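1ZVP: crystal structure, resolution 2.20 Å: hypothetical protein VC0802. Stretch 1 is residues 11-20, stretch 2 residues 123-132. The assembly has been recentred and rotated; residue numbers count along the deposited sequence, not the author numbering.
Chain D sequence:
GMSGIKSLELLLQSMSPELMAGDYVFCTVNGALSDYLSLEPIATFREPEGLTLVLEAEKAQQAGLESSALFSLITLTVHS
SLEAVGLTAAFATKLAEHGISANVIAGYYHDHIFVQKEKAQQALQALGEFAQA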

ATOM      1  N   LEU D  11      -6.699  -5.153  16.199  1.00 35.83           N
ATOM      2  CA  LEU D  11      -7.955  -5.434  15.505  1.00 35.70           C
ATOM      3  C   LEU D  11      -9.162  -4.918  16.269  1.00 35.63           C
ATOM      4  O   LEU D  11     -10.132  -4.470  15.666  1.00 35.99           O
ATOM      5  CB  LEU D  11      -8.113  -6.940  15.340  1.00 35.69           C
ATOM      6  CG  LEU D  11      -8.788  -7.560  14.117  1.00 36.01           C
ATOM      7  CD1 LEU D  11      -9.539  -8.766  14.583  1.00 35.68           C
ATOM      8  CD2 LEU D  11      -9.720  -6.632  13.365  1.00 35.68           C
ATOM      9  N   LEU D  12      -9.099  -4.991  17.594  1.00 35.60           N
ATOM     10  CA  LEU D  12     -10.196  -4.588  18.475  1.00 35.60           C
ATOM     11  C   LEU D  12     -10.267  -3.076  18.692  1.00 36.04           C
ATOM     12  O   LEU D  12     -10.997  -2.597  19.562  1.00 35.99           O
ATOM     13  CB  LEU D  12     -10.066  -5.302  19.820  1.00 35.42           C
ATOM     14  CG  LEU D  12     -10.675  -6.684  20.079  1.00 35.42           C
ATOM     15  CD1 LEU D  12     -10.731  -7.556  18.858  1.00 35.19           C
ATOM     16  CD2 LEU D  12      -9.914  -7.382  21.186  1.00 35.39           C
ATOM     17  N   GLN D  13      -9.516  -2.326  17.892  1.00 36.61           N
ATOM     18  CA  GLN D  13      -9.475  -0.873  17.998  1.00 37.26           C
ATOM     19  C   GLN D  13      -9.955  -0.183  16.737  1.00 36.92           C
ATOM     20  O   GLN D  13      -9.898  -0.751  15.656  1.00 37.21           O
ATOM     21  CB  GLN D  13      -8.057  -0.422  18.267  1.00 37.60           C
ATOM     22  CG  GLN D  13      -7.579  -0.722  19.656  1.00 41.47           C
ATOM     23  CD  GLN D  13      -6.213  -0.128  19.894  1.00 46.64           C
ATOM     24  OE1 GLN D  13      -6.074   1.094  20.045  1.00 50.39           O
ATOM     25  NE2 GLN D  13      -5.186  -0.982  19.928  1.00 47.02           N
ATOM     26  N   SER D  14     -10.412   1.053  16.888  1.00 36.67           N
ATOM     27  CA  SER D  14     -10.771   1.906  15.766  1.00 36.21           C
ATOM     28  C   SER D  14      -9.510   2.292  14.995  1.00 36.24           C
ATOM     29  O   SER D  14      -8.439   2.489  15.596  1.00 36.23           O
ATOM     30  CB  SER D  14     -11.494   3.157  16.274  1.00 35.93           C
ATOM     31  OG  SER D  14     -11.876   4.012  15.211  1.00 36.23           O
ATOM     32  N   MET D  15      -9.633   2.386  13.667  1.00 35.94           N
ATOM     33  CA  MET D  15      -8.519   2.843  12.826  1.00 35.38           C
ATOM     34  C   MET D  15      -8.572   4.350  12.636  1.00 35.46           C
ATOM     35  O   MET D  15      -7.715   4.922  11.957  1.00 35.53           O
ATOM     36  CB  MET D  15      -8.466   2.111  11.484  1.00 34.93           C
ATOM     37  CG  MET D  15      -8.082   0.616  11.565  1.00 34.24           C
ATOM     38  SD  MET D  15      -6.491   0.222  12.329  1.00 32.28           S
ATOM     39  CE  MET D  15      -6.972  -0.212  14.004  1.00 32.01           C
ATOM     40  N   SER D  16      -9.565   4.975  13.280  1.00 35.45           N
ATOM     41  CA  SER D  16      -9.867   6.401  13.152  1.00 35.50           C
ATOM     42  C   SER D  16      -9.904   6.882  11.691  1.00 35.04           C
ATOM     43  O   SER D  16      -9.164   7.796  11.319  1.00 34.65           O
ATOM     44  CB  SER D  16      -8.896   7.242  13.997  1.00 35.79           C
ATOM     45  OG  SER D  16      -9.151   7.078  15.384  1.00 37.38           O
ATOM     46  N   PRO D  17     -10.773   6.266  10.859  1.00 34.85           N
ATOM     47  CA  PRO D  17     -10.778   6.565   9.427  1.00 34.76           C
ATOM     48  C   PRO D  17     -11.363   7.931   9.068  1.00 34.86           C
ATOM     49  O   PRO D  17     -12.202   8.472   9.791  1.00 35.64           O
ATOM     50  CB  PRO D  17     -11.649   5.452   8.850  1.00 34.55           C
ATOM     51  CG  PRO D  17     -12.587   5.136   9.926  1.00 34.14           C
ATOM     52  CD  PRO D  17     -11.797   5.261  11.196  1.00 34.53           C
ATOM     53  N   GLU D  18     -10.909   8.491   7.955  1.00 34.77           N
ATOM     54  CA  GLU D  18     -11.497   9.705   7.438  1.00 34.53           C
ATOM     55  C   GLU D  18     -11.614   9.635   5.932  1.00 34.00           C
ATOM     56  O   GLU D  18     -10.661   9.260   5.252  1.00 34.62           O
ATOM     57  CB  GLU D  18     -10.698  10.930   7.874  1.00 34.92           C
ATOM     58  CG  GLU D  18      -9.214  10.746   7.818  1.00 36.83           C
ATOM     59  CD  GLU D  18      -8.455  12.034   7.987  1.00 40.25           C
ATOM     60  OE1 GLU D  18      -7.283  12.091   7.545  1.00 42.63           O
ATOM     61  OE2 GLU D  18      -9.019  12.989   8.563  1.00 42.95           O
ATOM     62  N   LEU D  19     -12.797   9.963   5.425  1.00 33.17           N
ATOM     63  CA  LEU D  19     -13.065   9.953   3.992  1.00 32.61           C
ATOM     64  C   LEU D  19     -12.578  11.252   3.373  1.00 32.41           C
ATOM     65  O   LEU D  19     -13.027  12.326   3.762  1.00 31.66           O
ATOM     66  CB  LEU D  19     -14.566   9.825   3.732  1.00 31.98           C
ATOM     67  CG  LEU D  19     -15.155   8.922   2.649  1.00 31.48           C
ATOM     68  CD1 LEU D  19     -16.318   9.636   2.011  1.00 29.21           C
ATOM     69  CD2 LEU D  19     -14.159   8.412   1.587  1.00 29.15           C
ATOM     70  N   MET D  20     -11.669  11.135   2.403  1.00 32.99           N
ATOM     71  CA  MET D  20     -11.134  12.283   1.653  1.00 33.22           C
ATOM     72  C   MET D  20     -12.001  12.642   0.438  1.00 33.25           C
ATOM     73  O   MET D  20     -12.749  11.810  -0.083  1.00 33.01           O
ATOM     74  CB  MET D  20      -9.683  12.016   1.200  1.00 33.75           C
ATOM     75  CG  MET D  20      -8.716  11.613   2.329  1.00 34.14           C
ATOM     76  SD  MET D  20      -8.624  12.854   3.625  1.00 35.45           S
ATOM     77  CE  MET D  20      -9.015  11.836   4.978  1.00 33.77           C
ATOM     78  N   ALA D 123     -16.860   1.032   4.343  1.00 38.73           N
ATOM     79  CA  ALA D 123     -15.456   0.960   4.723  1.00 37.82           C
ATOM     80  C   ALA D 123     -15.156   1.814   5.954  1.00 37.47           C
ATOM     81  O   ALA D 123     -14.451   1.371   6.848  1.00 37.10           O
ATOM     82  CB  ALA D 123     -14.567   1.342   3.551  1.00 37.61           C
ATOM     83  N   LEU D 124     -15.697   3.033   5.991  1.00 37.64           N
ATOM     84  CA  LEU D 124     -15.687   3.874   7.191  1.00 37.83           C
ATOM     85  C   LEU D 124     -16.228   3.167   8.423  1.00 38.42           C
ATOM     86  O   LEU D 124     -15.615   3.215   9.489  1.00 38.56           O
ATOM     87  CB  LEU D 124     -16.499   5.150   6.971  1.00 37.50           C
ATOM     88  CG  LEU D 124     -15.872   6.261   6.141  1.00 37.37           C
ATOM     89  CD1 LEU D 124     -16.813   7.463   6.113  1.00 36.76           C
ATOM     90  CD2 LEU D 124     -14.484   6.645   6.674  1.00 36.57           C
ATOM     91  N   GLN D 125     -17.386   2.533   8.270  1.00 39.17           N
ATOM     92  CA  GLN D 125     -18.014   1.760   9.334  1.00 40.37           C
ATOM     93  C   GLN D 125     -17.134   0.613   9.828  1.00 39.64           C
ATOM     94  O   GLN D 125     -16.903   0.496  11.026  1.00 40.10           O
ATOM     95  CB  GLN D 125     -19.370   1.224   8.871  1.00 40.34           C
ATOM     96  CG  GLN D 125     -20.491   2.258   8.869  1.00 42.15           C
ATOM     97  CD  GLN D 125     -21.660   1.872   7.936  1.00 43.27           C
ATOM     98  OE1 GLN D 125     -22.291   2.744   7.316  1.00 46.70           O
ATOM     99  NE2 GLN D 125     -21.943   0.562   7.827  1.00 45.74           N
ATOM    100  N   ALA D 126     -16.658  -0.228   8.910  1.00 39.26           N
ATOM    101  CA  ALA D 126     -15.735  -1.309   9.237  1.00 38.81           C
ATOM    102  C   ALA D 126     -14.482  -0.799   9.963  1.00 39.12           C
ATOM    103  O   ALA D 126     -14.117  -1.311  11.022  1.00 39.35           O
ATOM    104  CB  ALA D 126     -15.360  -2.071   7.990  1.00 38.14           C
ATOM    105  N   LEU D 127     -13.851   0.232   9.409  1.00 39.55           N
ATOM    106  CA  LEU D 127     -12.587   0.752   9.924  1.00 40.19           C
ATOM    107  C   LEU D 127     -12.711   1.475  11.255  1.00 41.22           C
ATOM    108  O   LEU D 127     -11.746   1.550  12.009  1.00 40.75           O
ATOM    109  CB  LEU D 127     -11.930   1.675   8.896  1.00 39.62           C
ATOM    110  CG  LEU D 127     -11.381   0.985   7.650  1.00 39.23           C
ATOM    111  CD1 LEU D 127     -11.014   1.997   6.565  1.00 37.81           C
ATOM    112  CD2 LEU D 127     -10.205   0.099   8.013  1.00 38.02           C
ATOM    113  N   GLY D 128     -13.899   2.002  11.535  1.00 43.10           N
ATOM    114  CA  GLY D 128     -14.141   2.788  12.743  1.00 45.16           C
ATOM    115  C   GLY D 128     -14.626   1.994  13.941  1.00 46.88           C
ATOM    116  O   GLY D 128     -14.935   2.579  14.981  1.00 47.13           O
ATOM    117  N   GLU D 129     -14.695   0.669  13.799  1.00 48.54           N
ATOM    118  CA  GLU D 129     -15.171  -0.222  14.870  1.00 50.47           C
ATOM    119  C   GLU D 129     -14.163  -0.339  16.016  1.00 51.16           C
ATOM    120  O   GLU D 129     -12.965  -0.550  15.778  1.00 51.20           O
ATOM    121  CB  GLU D 129     -15.442  -1.630  14.329  1.00 50.37           C
ATOM    122  CG  GLU D 129     -16.717  -1.796  13.536  1.00 51.08           C
ATOM    123  CD  GLU D 129     -16.752  -3.110  12.750  1.00 51.90           C
ATOM    124  OE1 GLU D 129     -15.724  -3.840  12.698  1.00 53.68           O
ATOM    125  OE2 GLU D 129     -17.821  -3.403  12.162  1.00 53.71           O
ATOM    126  N   PHE D 130     -14.666  -0.221  17.249  1.00 52.19           N
ATOM    127  CA  PHE D 130     -13.856  -0.379  18.468  1.00 53.05           C
ATOM    128  C   PHE D 130     -14.557  -1.213  19.559  1.00 53.76           C
ATOM    129  O   PHE D 130     -15.793  -1.248  19.637  1.00 53.41           O
ATOM    130  CB  PHE D 130     -13.418   0.991  19.024  1.00 53.02           C
ATOM    131  CG  PHE D 130     -14.558   1.854  19.508  1.00 52.87           C
ATOM    132  CD1 PHE D 130     -14.978   1.796  20.838  1.00 52.55           C
ATOM    133  CD2 PHE D 130     -15.200   2.732  18.639  1.00 53.02           C
ATOM    134  CE1 PHE D 130     -16.031   2.587  21.293  1.00 53.33           C
ATOM    135  CE2 PHE D 130     -16.255   3.530  19.084  1.00 53.88           C
ATOM    136  CZ  PHE D 130     -16.676   3.455  20.416  1.00 53.56           C
ATOM    137  N   ALA D 131     -13.739  -1.860  20.396  1.00 54.96           N
ATOM    138  CA  ALA D 131     -14.190  -2.674  21.539  1.00 56.06           C
ATOM    139  C   ALA D 131     -14.627  -1.861  22.783  1.00 57.11           C
ATOM    140  O   ALA D 131     -15.738  -2.054  23.289  1.00 57.44           O
ATOM    141  CB  ALA D 131     -13.118  -3.720  21.913  1.00 55.43           C
ATOM    142  N   GLN D 132     -13.771  -0.960  23.277  1.00 58.38           N
ATOM    143  CA  GLN D 132     -14.069  -0.238  24.534  1.00 59.49           C
ATOM    144  C   GLN D 132     -14.760   1.130  24.347  1.00 59.66           C
ATOM    145  O   GLN D 132     -14.114   2.173  24.187  1.00 60.04           O
ATOM    146  CB  GLN D 132     -12.821  -0.138  25.436  1.00 59.65           C
ATOM    147  CG  GLN D 132     -13.145  -0.124  26.948  1.00 61.51           C
ATOM    148  CD  GLN D 132     -13.710  -1.462  27.466  1.00 63.36           C
ATOM    149  OE1 GLN D 132     -13.159  -2.534  27.195  1.00 64.09           O
ATOM    150  NE2 GLN D 132     -14.806  -1.391  28.220  1.00 63.20           N
TER
HETATM  151  O   HOH W   1     -10.894  -0.746  21.865  1.00 47.71           O

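The shortest polar contact between the stretches joins two backbones: Met 15 N donates to Leu 127 O at 2.8 Å, with an N-H...O angle of 162°, close to linear. Leu 127 lies in the last part of the helix, and its carbonyl oxygen accepts a hydrogen bond from the loop. A second backbone bond, Ala 131 N to Leu 12 O, measures 3.0 Å at 150°. Leu 12 O also accepts from water 1 at 3.0 Å, and the same water accepts from Gln 132 N at 3.2 Å, so a solvent bridge runs beside the direct bond.

Between these two bonds the chains remain close, but proximity alone does not make a bond. Ser 14 N lies 3.2 Å from Glu 129 O at a poor angle, and Gln 13 O and Glu 129 O, 3.1 Å apart, are both acceptors. Ser 14 CA does direct a C-H...O contact to Glu 129 O, at 3.3 Å and 126°. The Ser 14 hydroxyl oxygen is fixed within its own stretch by Ser 16 N, which donates to Ser 14 OG at 3.2 Å and 156°.

The CA register pairs rising numbers in one stretch with falling numbers in the other, from Leu 12 with Ala 131 to Pro 17 with Leu 124. Accordingly, strand 17-19 and helix 123-127 run nearly antiparallel, at 167°, with their axes 8.4 Å apart at closest approach.

Here apolar packing takes over. The CA-to-CB bond of Pro 17 points toward the other stretch, and its ring packs there: its CG is 3.7 Å from Leu 127 CB, its CB 3.8 Å from Leu 124 CD2, and its CD 3.7 Å from Gly 128 CA. Leu 19 CB extends the patch, 4.0 Å from Leu 124 CD1. At the other end, Leu 12 CB and Ala 131 CB meet at 4.0 Å. The whole contact buries 502 Å², both sides summed.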